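Long-range contact in anti-cleavage anti-greA transcription factor gfh1 (Thermus thermophilus, PDB 2F23), which inhibits all catalytic activities of bacterial RNA polymerase by partially occluding its substrate-binding site and preventing NTP binding: residues V5-L19 and R61-L75. Numbering follows the deposited sequence.
Sequences VKLTKAGYERLMQQL and RIDSLEDILSRAVIL
Leu69 and Leu19 are reciprocal knobs in the antiparallel coiled coil that forms the N-terminal domain of this GreA/GreB-family protein, near its junction with the C-terminal domain. Helices 9-19 and 61-71 run at 148° to each other, and a two-stranded parallel sheet, 5-7 beside 72-74, ties their ends together. Leu69 sits among Tyr12, Leu15, Met16 and Leu19: CD1 meets Met16 CE, while CD2 lies over one face of the Tyr12 ring, displaced toward the rim and 3.8 Å from its centroid. Leu19 in turn sits among Ile62, Leu65, Glu66 and Leu69, CD1 on Ile62 CG2 and CD2 on Leu69 CD1. Tyr12 has CG anti to the backbone N (chi1 -175°), which carries the ring toward Leu69 and Ile74, whose CD1 comes within 3.5 Å of Tyr12 CD1. With an alanine in place of Tyr12, Leu69 CD2 would probably lose the ring face it packs on, Ile74 CD1 would keep only the CB beside it, and a water on Leu69 O would lose its hydroxyl partner. Packing is closest where Leu7 CD1 presses on Ala72 CB at 3.4 Å, tighter than usual, and Val5 CG1 meets Ile68 CG2; Val137 and Arg150 of the C-terminal domain cover this side. Three backbone bonds knit the strands: Val73 N to Val5 O, Leu7 N to Val73 O and Leu75 N to Leu7 O, the last at 2.8 Å.

The margins are looser and wetter. A water joins Lys9 N to Leu75 O. Gln18 OE1 and Arg61 NH2 stand 3.5 Å apart, bridged by a water that donates to OE1 and accepts from NH2, while Gln18 NE2 hydrogen-bonds to Glu148 OE2. At the Tyr12 rim a water in the ring plane lies 2.7 Å from Tyr12 OH and donates to Leu69 O.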
ATOM      1  N   VAL A   5      -6.411   7.825 -10.984  1.00 22.33           N
ATOM      2  CA  VAL A   5      -5.312   7.610 -10.044  1.00 19.10           C
ATOM      3  C   VAL A   5      -4.324   8.766 -10.068  1.00 16.26           C
ATOM      4  O   VAL A   5      -3.697   9.038 -11.089  1.00 17.80           O
ATOM      5  CB  VAL A   5      -4.538   6.315 -10.371  1.00 18.01           C
ATOM      6  CG1 VAL A   5      -3.418   6.102  -9.361  1.00 19.23           C
ATOM      7  CG2 VAL A   5      -5.485   5.133 -10.373  1.00 20.22           C
ATOM      8  N   LYS A   6      -4.190   9.443  -8.935  1.00 13.65           N
ATOM      9  CA  LYS A   6      -3.270  10.565  -8.825  1.00 12.13           C
ATOM     10  C   LYS A   6      -2.105  10.163  -7.936  1.00 10.78           C
ATOM     11  O   LYS A   6      -2.304   9.548  -6.887  1.00 10.77           O
ATOM     12  CB  LYS A   6      -3.979  11.775  -8.211  1.00 13.00           C
ATOM     13  CG  LYS A   6      -5.084  12.358  -9.070  1.00 15.99           C
ATOM     14  CD  LYS A   6      -5.795  13.492  -8.351  1.00 18.69           C
ATOM     15  CE  LYS A   6      -6.915  12.988  -7.445  1.00 24.79           C
ATOM     16  NZ  LYS A   6      -6.459  12.055  -6.379  1.00 27.96           N
ATOM     17  N   LEU A   7      -0.891  10.490  -8.370  1.00  9.55           N
ATOM     18  CA  LEU A   7       0.313  10.184  -7.604  1.00  7.95           C
ATOM     19  C   LEU A   7       1.259  11.371  -7.631  1.00  7.47           C
ATOM     20  O   LEU A   7       1.303  12.113  -8.609  1.00 10.49           O
ATOM     21  CB  LEU A   7       1.056   8.984  -8.204  1.00  7.97           C
ATOM     22  CG  LEU A   7       0.498   7.579  -7.984  1.00 10.11           C
ATOM     23  CD1 LEU A   7       1.299   6.574  -8.805  1.00 10.52           C
ATOM     24  CD2 LEU A   7       0.580   7.230  -6.507  1.00 11.50           C
ATOM     25  N   THR A   8       2.003  11.564  -6.550  1.00  7.41           N
ATOM     26  CA  THR A   8       2.999  12.623  -6.534  1.00  8.64           C
ATOM     27  C   THR A   8       4.233  11.933  -7.109  1.00  8.09           C
ATOM     28  O   THR A   8       4.237  10.715  -7.299  1.00  7.03           O
ATOM     29  CB  THR A   8       3.341  13.086  -5.109  1.00  7.63           C
ATOM     30  OG1 THR A   8       3.695  11.947  -4.317  1.00  7.46           O
ATOM     31  CG2 THR A   8       2.161  13.806  -4.468  1.00  9.96           C
ATOM     32  N   LYS A   9       5.283  12.695  -7.383  1.00  9.30           N
ATOM     33  CA  LYS A   9       6.496  12.088  -7.906  1.00  9.95           C
ATOM     34  C   LYS A   9       7.019  11.071  -6.898  1.00  8.96           C
ATOM     35  O   LYS A   9       7.484   9.998  -7.274  1.00  9.15           O
ATOM     36  CB  LYS A   9       7.548  13.165  -8.185  1.00 12.38           C
ATOM     37  CG  LYS A   9       7.110  14.161  -9.249  1.00 18.04           C
ATOM     38  CD  LYS A   9       8.189  15.183  -9.572  1.00 22.40           C
ATOM     39  CE  LYS A   9       9.378  14.547 -10.271  1.00 25.08           C
ATOM     40  NZ  LYS A   9      10.343  15.577 -10.748  1.00 27.71           N
ATOM     41  N   ALA A  10       6.920  11.400  -5.612  1.00 10.00           N
ATOM     42  CA  ALA A  10       7.385  10.501  -4.562  1.00  8.66           C
ATOM     43  C   ALA A  10       6.537   9.233  -4.508  1.00  9.67           C
ATOM     44  O   ALA A  10       7.061   8.132  -4.352  1.00  8.88           O
ATOM     45  CB  ALA A  10       7.346  11.210  -3.213  1.00 10.59           C
ATOM     46  N   GLY A  11       5.223   9.393  -4.638  1.00  8.59           N
ATOM     47  CA  GLY A  11       4.335   8.243  -4.596  1.00  9.08           C
ATOM     48  C   GLY A  11       4.609   7.284  -5.736  1.00  7.93           C
ATOM     49  O   GLY A  11       4.617   6.063  -5.549  1.00  8.01           O
ATOM     50  N   TYR A  12       4.820   7.841  -6.925  1.00  7.64           N
ATOM     51  CA  TYR A  12       5.114   7.037  -8.104  1.00  6.96           C
ATOM     52  C   TYR A  12       6.433   6.303  -7.881  1.00  8.49           C
ATOM     53  O   TYR A  12       6.538   5.103  -8.132  1.00  9.01           O
ATOM     54  CB  TYR A  12       5.225   7.930  -9.341  1.00  9.80           C
ATOM     55  CG  TYR A  12       5.405   7.159 -10.629  1.00  9.31           C
ATOM     56  CD1 TYR A  12       4.308   6.820 -11.418  1.00 10.47           C
ATOM     57  CD2 TYR A  12       6.672   6.764 -11.054  1.00 14.22           C
ATOM     58  CE1 TYR A  12       4.471   6.104 -12.607  1.00 14.95           C
ATOM     59  CE2 TYR A  12       6.845   6.049 -12.231  1.00 16.57           C
ATOM     60  CZ  TYR A  12       5.744   5.723 -13.004  1.00 16.76           C
ATOM     61  OH  TYR A  12       5.922   5.007 -14.169  1.00 20.67           O
ATOM     62  N   GLU A  13       7.438   7.037  -7.409  1.00  8.72           N
ATOM     63  CA  GLU A  13       8.754   6.460  -7.141  1.00  8.51           C
ATOM     64  C   GLU A  13       8.661   5.274  -6.188  1.00  9.32           C
ATOM     65  O   GLU A  13       9.244   4.217  -6.432  1.00 10.38           O
ATOM     66  CB  GLU A  13       9.690   7.509  -6.529  1.00 10.60           C
ATOM     67  CG  GLU A  13      11.080   6.957  -6.186  1.00 12.92           C
ATOM     68  CD  GLU A  13      12.005   8.006  -5.596  1.00 15.21           C
ATOM     69  OE1 GLU A  13      11.974   9.159  -6.075  1.00 18.92           O
ATOM     70  OE2 GLU A  13      12.771   7.675  -4.668  1.00 15.78           O
ATOM     71  N   ARG A  14       7.933   5.451  -5.093  1.00 10.79           N
ATOM     72  CA  ARG A  14       7.801   4.377  -4.121  1.00 10.80           C
ATOM     73  C   ARG A  14       7.160   3.134  -4.724  1.00 10.24           C
ATOM     74  O   ARG A  14       7.663   2.029  -4.541  1.00 10.96           O
ATOM     75  CB  ARG A  14       6.986   4.837  -2.915  1.00 15.49           C
ATOM     76  CG  ARG A  14       7.593   6.013  -2.174  1.00 19.18           C
ATOM     77  CD  ARG A  14       6.885   6.280  -0.850  1.00 24.45           C
ATOM     78  NE  ARG A  14       7.406   5.459   0.241  1.00 29.80           N
ATOM     79  CZ  ARG A  14       7.204   4.152   0.373  1.00 31.36           C
ATOM     80  NH1 ARG A  14       6.482   3.491  -0.520  1.00 34.58           N
ATOM     81  NH2 ARG A  14       7.725   3.503   1.404  1.00 33.41           N
ATOM     82  N   LEU A  15       6.052   3.314  -5.438  1.00  9.19           N
ATOM     83  CA  LEU A  15       5.372   2.179  -6.041  1.00  9.61           C
ATOM     84  C   LEU A  15       6.200   1.493  -7.122  1.00  9.20           C
ATOM     85  O   LEU A  15       6.156   0.270  -7.248  1.00  9.47           O
ATOM     86  CB  LEU A  15       4.014   2.613  -6.602  1.00 10.47           C
ATOM     87  CG  LEU A  15       3.004   3.029  -5.529  1.00 11.83           C
ATOM     88  CD1 LEU A  15       1.708   3.449  -6.195  1.00 13.18           C
ATOM     89  CD2 LEU A  15       2.757   1.870  -4.569  1.00 13.41           C
ATOM     90  N   MET A  16       6.944   2.265  -7.910  1.00 10.55           N
ATOM     91  CA  MET A  16       7.770   1.659  -8.954  1.00 11.21           C
ATOM     92  C   MET A  16       8.878   0.839  -8.311  1.00 11.44           C
ATOM     93  O   MET A  16       9.211  -0.249  -8.787  1.00 11.14           O
ATOM     94  CB  MET A  16       8.386   2.718  -9.871  1.00 12.96           C
ATOM     95  CG  MET A  16       9.263   2.135 -10.989  1.00 14.31           C
ATOM     96  SD  MET A  16       8.381   0.998 -12.119  1.00 13.43           S
ATOM     97  CE  MET A  16       7.133   2.105 -12.675  1.00 10.88           C
ATOM     98  N   GLN A  17       9.455   1.365  -7.235  1.00 11.14           N
ATOM     99  CA  GLN A  17      10.512   0.645  -6.531  1.00 12.51           C
ATOM    100  C   GLN A  17       9.917  -0.637  -5.966  1.00 12.81           C
ATOM    101  O   GLN A  17      10.542  -1.693  -6.017  1.00 12.48           O
ATOM    102  CB  GLN A  17      11.091   1.494  -5.395  1.00 14.69           C
ATOM    103  CG  GLN A  17      11.736   2.787  -5.873  1.00 20.30           C
ATOM    104  CD  GLN A  17      12.202   3.675  -4.735  1.00 21.65           C
ATOM    105  OE1 GLN A  17      11.518   3.817  -3.723  1.00 23.06           O
ATOM    106  NE2 GLN A  17      13.364   4.294  -4.906  1.00 25.79           N
ATOM    107  N   GLN A  18       8.703  -0.545  -5.432  1.00 10.61           N
ATOM    108  CA  GLN A  18       8.049  -1.724  -4.880  1.00 11.69           C
ATOM    109  C   GLN A  18       7.808  -2.744  -5.986  1.00 11.28           C
ATOM    110  O   GLN A  18       7.976  -3.949  -5.778  1.00 12.67           O
ATOM    111  CB  GLN A  18       6.720  -1.353  -4.228  1.00 12.43           C
ATOM    112  CG  GLN A  18       6.054  -2.534  -3.541  1.00 16.64           C
ATOM    113  CD  GLN A  18       4.730  -2.175  -2.906  1.00 18.88           C
ATOM    114  OE1 GLN A  18       4.133  -2.982  -2.194  1.00 21.85           O
ATOM    115  NE2 GLN A  18       4.258  -0.960  -3.164  1.00 15.75           N
ATOM    116  N   LEU A  19       7.403  -2.264  -7.158  1.00 10.62           N
ATOM    117  CA  LEU A  19       7.159  -3.145  -8.295  1.00 10.25           C
ATOM    118  C   LEU A  19       8.440  -3.881  -8.692  1.00 12.44           C
ATOM    119  O   LEU A  19       8.412  -5.070  -8.987  1.00 12.06           O
ATOM    120  CB  LEU A  19       6.629  -2.345  -9.488  1.00  9.85           C
ATOM    121  CG  LEU A  19       6.456  -3.085 -10.820  1.00  8.08           C
ATOM    122  CD1 LEU A  19       5.580  -4.311 -10.628  1.00 12.36           C
ATOM    123  CD2 LEU A  19       5.832  -2.140 -11.838  1.00 10.98           C
ATOM    124  N   ARG A  61       0.017  -8.993  -6.717  1.00 10.83           N
ATOM    125  CA  ARG A  61       0.529  -7.709  -6.258  1.00  9.86           C
ATOM    126  C   ARG A  61       1.085  -6.946  -7.455  1.00 11.75           C
ATOM    127  O   ARG A  61       0.852  -5.748  -7.601  1.00 10.85           O
ATOM    128  CB  ARG A  61       1.623  -7.916  -5.204  1.00 10.23           C
ATOM    129  CG  ARG A  61       1.123  -8.540  -3.906  1.00 12.22           C
ATOM    130  CD  ARG A  61       2.278  -8.949  -3.007  1.00 14.98           C
ATOM    131  NE  ARG A  61       2.971  -7.813  -2.403  1.00 15.66           N
ATOM    132  CZ  ARG A  61       2.484  -7.086  -1.402  1.00 17.71           C
ATOM    133  NH1 ARG A  61       1.297  -7.369  -0.886  1.00 20.02           N
ATOM    134  NH2 ARG A  61       3.198  -6.085  -0.902  1.00 21.14           N
ATOM    135  N   ILE A  62       1.813  -7.647  -8.318  1.00 11.11           N
ATOM    136  CA  ILE A  62       2.389  -7.021  -9.502  1.00 11.62           C
ATOM    137  C   ILE A  62       1.309  -6.468 -10.421  1.00 12.13           C
ATOM    138  O   ILE A  62       1.464  -5.379 -10.975  1.00 12.27           O
ATOM    139  CB  ILE A  62       3.267  -8.014 -10.288  1.00 13.41           C
ATOM    140  CG1 ILE A  62       4.548  -8.285  -9.498  1.00 11.90           C
ATOM    141  CG2 ILE A  62       3.594  -7.455 -11.671  1.00 12.33           C
ATOM    142  CD1 ILE A  62       5.433  -9.347 -10.098  1.00 12.30           C
ATOM    143  N   ASP A  63       0.220  -7.211 -10.587  1.00 12.71           N
ATOM    144  CA  ASP A  63      -0.861  -6.742 -11.450  1.00 14.52           C
ATOM    145  C   ASP A  63      -1.469  -5.457 -10.902  1.00 14.14           C
ATOM    146  O   ASP A  63      -1.768  -4.530 -11.656  1.00 14.30           O
ATOM    147  CB  ASP A  63      -1.949  -7.811 -11.594  1.00 17.78           C
ATOM    148  CG  ASP A  63      -1.490  -8.998 -12.421  1.00 23.34           C
ATOM    149  OD1 ASP A  63      -0.780  -8.781 -13.426  1.00 27.52           O
ATOM    150  OD2 ASP A  63      -1.848 -10.143 -12.074  1.00 28.58           O
ATOM    151  N   SER A  64      -1.653  -5.400  -9.589  1.00 13.30           N
ATOM    152  CA  SER A  64      -2.218  -4.212  -8.966  1.00 12.71           C
ATOM    153  C   SER A  64      -1.273  -3.026  -9.108  1.00 12.70           C
ATOM    154  O   SER A  64      -1.704  -1.910  -9.407  1.00 11.82           O
ATOM    155  CB  SER A  64      -2.512  -4.475  -7.488  1.00 13.92           C
ATOM    156  OG  SER A  64      -3.564  -5.413  -7.343  1.00 16.04           O
ATOM    157  N   LEU A  65       0.017  -3.264  -8.905  1.00 12.44           N
ATOM    158  CA  LEU A  65       0.994  -2.190  -9.021  1.00 10.01           C
ATOM    159  C   LEU A  65       1.082  -1.666 -10.447  1.00 10.90           C
ATOM    160  O   LEU A  65       1.140  -0.461 -10.665  1.00 12.23           O
ATOM    161  CB  LEU A  65       2.370  -2.670  -8.543  1.00 10.18           C
ATOM    162  CG  LEU A  65       2.437  -2.879  -7.028  1.00  9.54           C
ATOM    163  CD1 LEU A  65       3.729  -3.589  -6.664  1.00 12.12           C
ATOM    164  CD2 LEU A  65       2.337  -1.532  -6.320  1.00 12.78           C
ATOM    165  N   GLU A  66       1.091  -2.573 -11.419  1.00 10.87           N
ATOM    166  CA  GLU A  66       1.168  -2.171 -12.815  1.00 12.13           C
ATOM    167  C   GLU A  66      -0.074  -1.389 -13.214  1.00 13.77           C
ATOM    168  O   GLU A  66       0.010  -0.442 -13.994  1.00 13.86           O
ATOM    169  CB  GLU A  66       1.333  -3.399 -13.712  1.00 13.47           C
ATOM    170  CG  GLU A  66       2.736  -3.983 -13.659  1.00 14.19           C
ATOM    171  CD  GLU A  66       2.879  -5.274 -14.442  1.00 14.21           C
ATOM    172  OE1 GLU A  66       4.031  -5.655 -14.727  1.00 15.11           O
ATOM    173  OE2 GLU A  66       1.853  -5.911 -14.761  1.00 17.35           O
ATOM    174  N   ASP A  67      -1.221  -1.782 -12.670  1.00 12.93           N
ATOM    175  CA  ASP A  67      -2.474  -1.104 -12.976  1.00 15.76           C
ATOM    176  C   ASP A  67      -2.428   0.342 -12.498  1.00 16.10           C
ATOM    177  O   ASP A  67      -2.718   1.270 -13.257  1.00 17.07           O
ATOM    178  CB  ASP A  67      -3.649  -1.815 -12.299  1.00 18.56           C
ATOM    179  CG  ASP A  67      -4.976  -1.138 -12.582  1.00 20.39           C
ATOM    180  OD1 ASP A  67      -5.749  -0.915 -11.627  1.00 25.12           O
ATOM    181  OD2 ASP A  67      -5.246  -0.832 -13.763  1.00 23.82           O
ATOM    182  N   ILE A  68      -2.060   0.527 -11.236  1.00 13.77           N
ATOM    183  CA  ILE A  68      -1.990   1.860 -10.654  1.00 13.20           C
ATOM    184  C   ILE A  68      -0.938   2.737 -11.318  1.00 13.31           C
ATOM    185  O   ILE A  68      -1.209   3.880 -11.676  1.00 11.86           O
ATOM    186  CB  ILE A  68      -1.699   1.778  -9.149  1.00 13.95           C
ATOM    187  CG1 ILE A  68      -2.818   0.987  -8.470  1.00 18.56           C
ATOM    188  CG2 ILE A  68      -1.569   3.181  -8.556  1.00 16.31           C
ATOM    189  CD1 ILE A  68      -2.649   0.842  -7.002  1.00 20.81           C
ATOM    190  N   LEU A  69       0.261   2.197 -11.492  1.00 12.05           N
ATOM    191  CA  LEU A  69       1.342   2.953 -12.103  1.00 12.74           C
ATOM    192  C   LEU A  69       1.084   3.345 -13.553  1.00 13.43           C
ATOM    193  O   LEU A  69       1.421   4.453 -13.972  1.00 14.90           O
ATOM    194  CB  LEU A  69       2.648   2.161 -12.000  1.00 11.97           C
ATOM    195  CG  LEU A  69       3.276   2.127 -10.603  1.00 12.01           C
ATOM    196  CD1 LEU A  69       4.404   1.108 -10.585  1.00 12.61           C
ATOM    197  CD2 LEU A  69       3.801   3.516 -10.228  1.00 12.17           C
ATOM    198  N   SER A  70       0.473   2.445 -14.314  1.00 13.22           N
ATOM    199  CA  SER A  70       0.202   2.714 -15.719  1.00 14.96           C
ATOM    200  C   SER A  70      -0.897   3.748 -15.940  1.00 15.02           C
ATOM    201  O   SER A  70      -0.923   4.417 -16.975  1.00 18.31           O
ATOM    202  CB  SER A  70      -0.166   1.413 -16.443  1.00 15.43           C
ATOM    203  OG  SER A  70      -1.407   0.905 -15.984  1.00 17.04           O
ATOM    204  N   ARG A  71      -1.795   3.892 -14.968  1.00 14.47           N
ATOM    205  CA  ARG A  71      -2.897   4.837 -15.102  1.00 14.26           C
ATOM    206  C   ARG A  71      -2.709   6.116 -14.305  1.00 15.04           C
ATOM    207  O   ARG A  71      -3.528   7.033 -14.381  1.00 16.36           O
ATOM    208  CB  ARG A  71      -4.207   4.171 -14.680  1.00 18.65           C
ATOM    209  CG  ARG A  71      -4.556   2.958 -15.528  1.00 18.71           C
ATOM    210  CD  ARG A  71      -5.963   2.441 -15.273  1.00 23.23           C
ATOM    211  NE  ARG A  71      -6.157   1.959 -13.909  1.00 22.78           N
ATOM    212  CZ  ARG A  71      -6.670   2.684 -12.922  1.00 23.60           C
ATOM    213  NH1 ARG A  71      -7.047   3.936 -13.141  1.00 25.55           N
ATOM    214  NH2 ARG A  71      -6.807   2.157 -11.712  1.00 25.18           N
ATOM    215  N   ALA A  72      -1.622   6.183 -13.554  1.00 13.38           N
ATOM    216  CA  ALA A  72      -1.360   7.342 -12.719  1.00 13.23           C
ATOM    217  C   ALA A  72      -1.059   8.641 -13.450  1.00 13.57           C
ATOM    218  O   ALA A  72      -0.417   8.659 -14.500  1.00 13.61           O
ATOM    219  CB  ALA A  72      -0.223   7.029 -11.759  1.00 17.47           C
ATOM    220  N   VAL A  73      -1.557   9.728 -12.875  1.00 12.95           N
ATOM    221  CA  VAL A  73      -1.307  11.063 -13.384  1.00 12.66           C
ATOM    222  C   VAL A  73      -0.388  11.633 -12.311  1.00 12.61           C
ATOM    223  O   VAL A  73      -0.715  11.582 -11.123  1.00 13.09           O
ATOM    224  CB  VAL A  73      -2.591  11.908 -13.453  1.00 13.13           C
ATOM    225  CG1 VAL A  73      -2.256  13.321 -13.919  1.00 15.18           C
ATOM    226  CG2 VAL A  73      -3.592  11.254 -14.396  1.00 16.67           C
ATOM    227  N   ILE A  74       0.767  12.142 -12.723  1.00 13.42           N
ATOM    228  CA  ILE A  74       1.723  12.698 -11.777  1.00 13.35           C
ATOM    229  C   ILE A  74       1.381  14.143 -11.474  1.00 12.84           C
ATOM    230  O   ILE A  74       1.383  14.999 -12.362  1.00 16.22           O
ATOM    231  CB  ILE A  74       3.162  12.627 -12.323  1.00 13.94           C
ATOM    232  CG1 ILE A  74       3.524  11.173 -12.626  1.00 15.84           C
ATOM    233  CG2 ILE A  74       4.134  13.216 -11.307  1.00 15.05           C
ATOM    234  CD1 ILE A  74       3.423  10.250 -11.432  1.00 16.98           C
ATOM    235  N   LEU A  75       1.086  14.408 -10.210  1.00 12.65           N
ATOM    236  CA  LEU A  75       0.725  15.741  -9.780  1.00 13.50           C
ATOM    237  C   LEU A  75       1.930  16.632  -9.592  1.00 14.72           C
ATOM    238  O   LEU A  75       3.056  16.172  -9.402  1.00 15.20           O
ATOM    239  CB  LEU A  75      -0.072  15.681  -8.473  1.00 12.56           C
ATOM    240  CG  LEU A  75      -1.384  14.901  -8.549  1.00 12.76           C
ATOM    241  CD1 LEU A  75      -2.028  14.862  -7.173  1.00 12.59           C
ATOM    242  CD2 LEU A  75      -2.317  15.555  -9.561  1.00 13.76           C
TER
HETATM  243  O   HOH W   1      -5.967   8.029 -13.927  1.00 20.54           O
HETATM  244  O   HOH W   2       4.799  15.498  -7.261  1.00 16.97           O
HETATM  245  O   HOH W   3       3.781   4.415 -15.664  1.00 27.07           O
HETATM  246  O   HOH W   4       5.838  -5.304  -1.383  1.00 34.56           O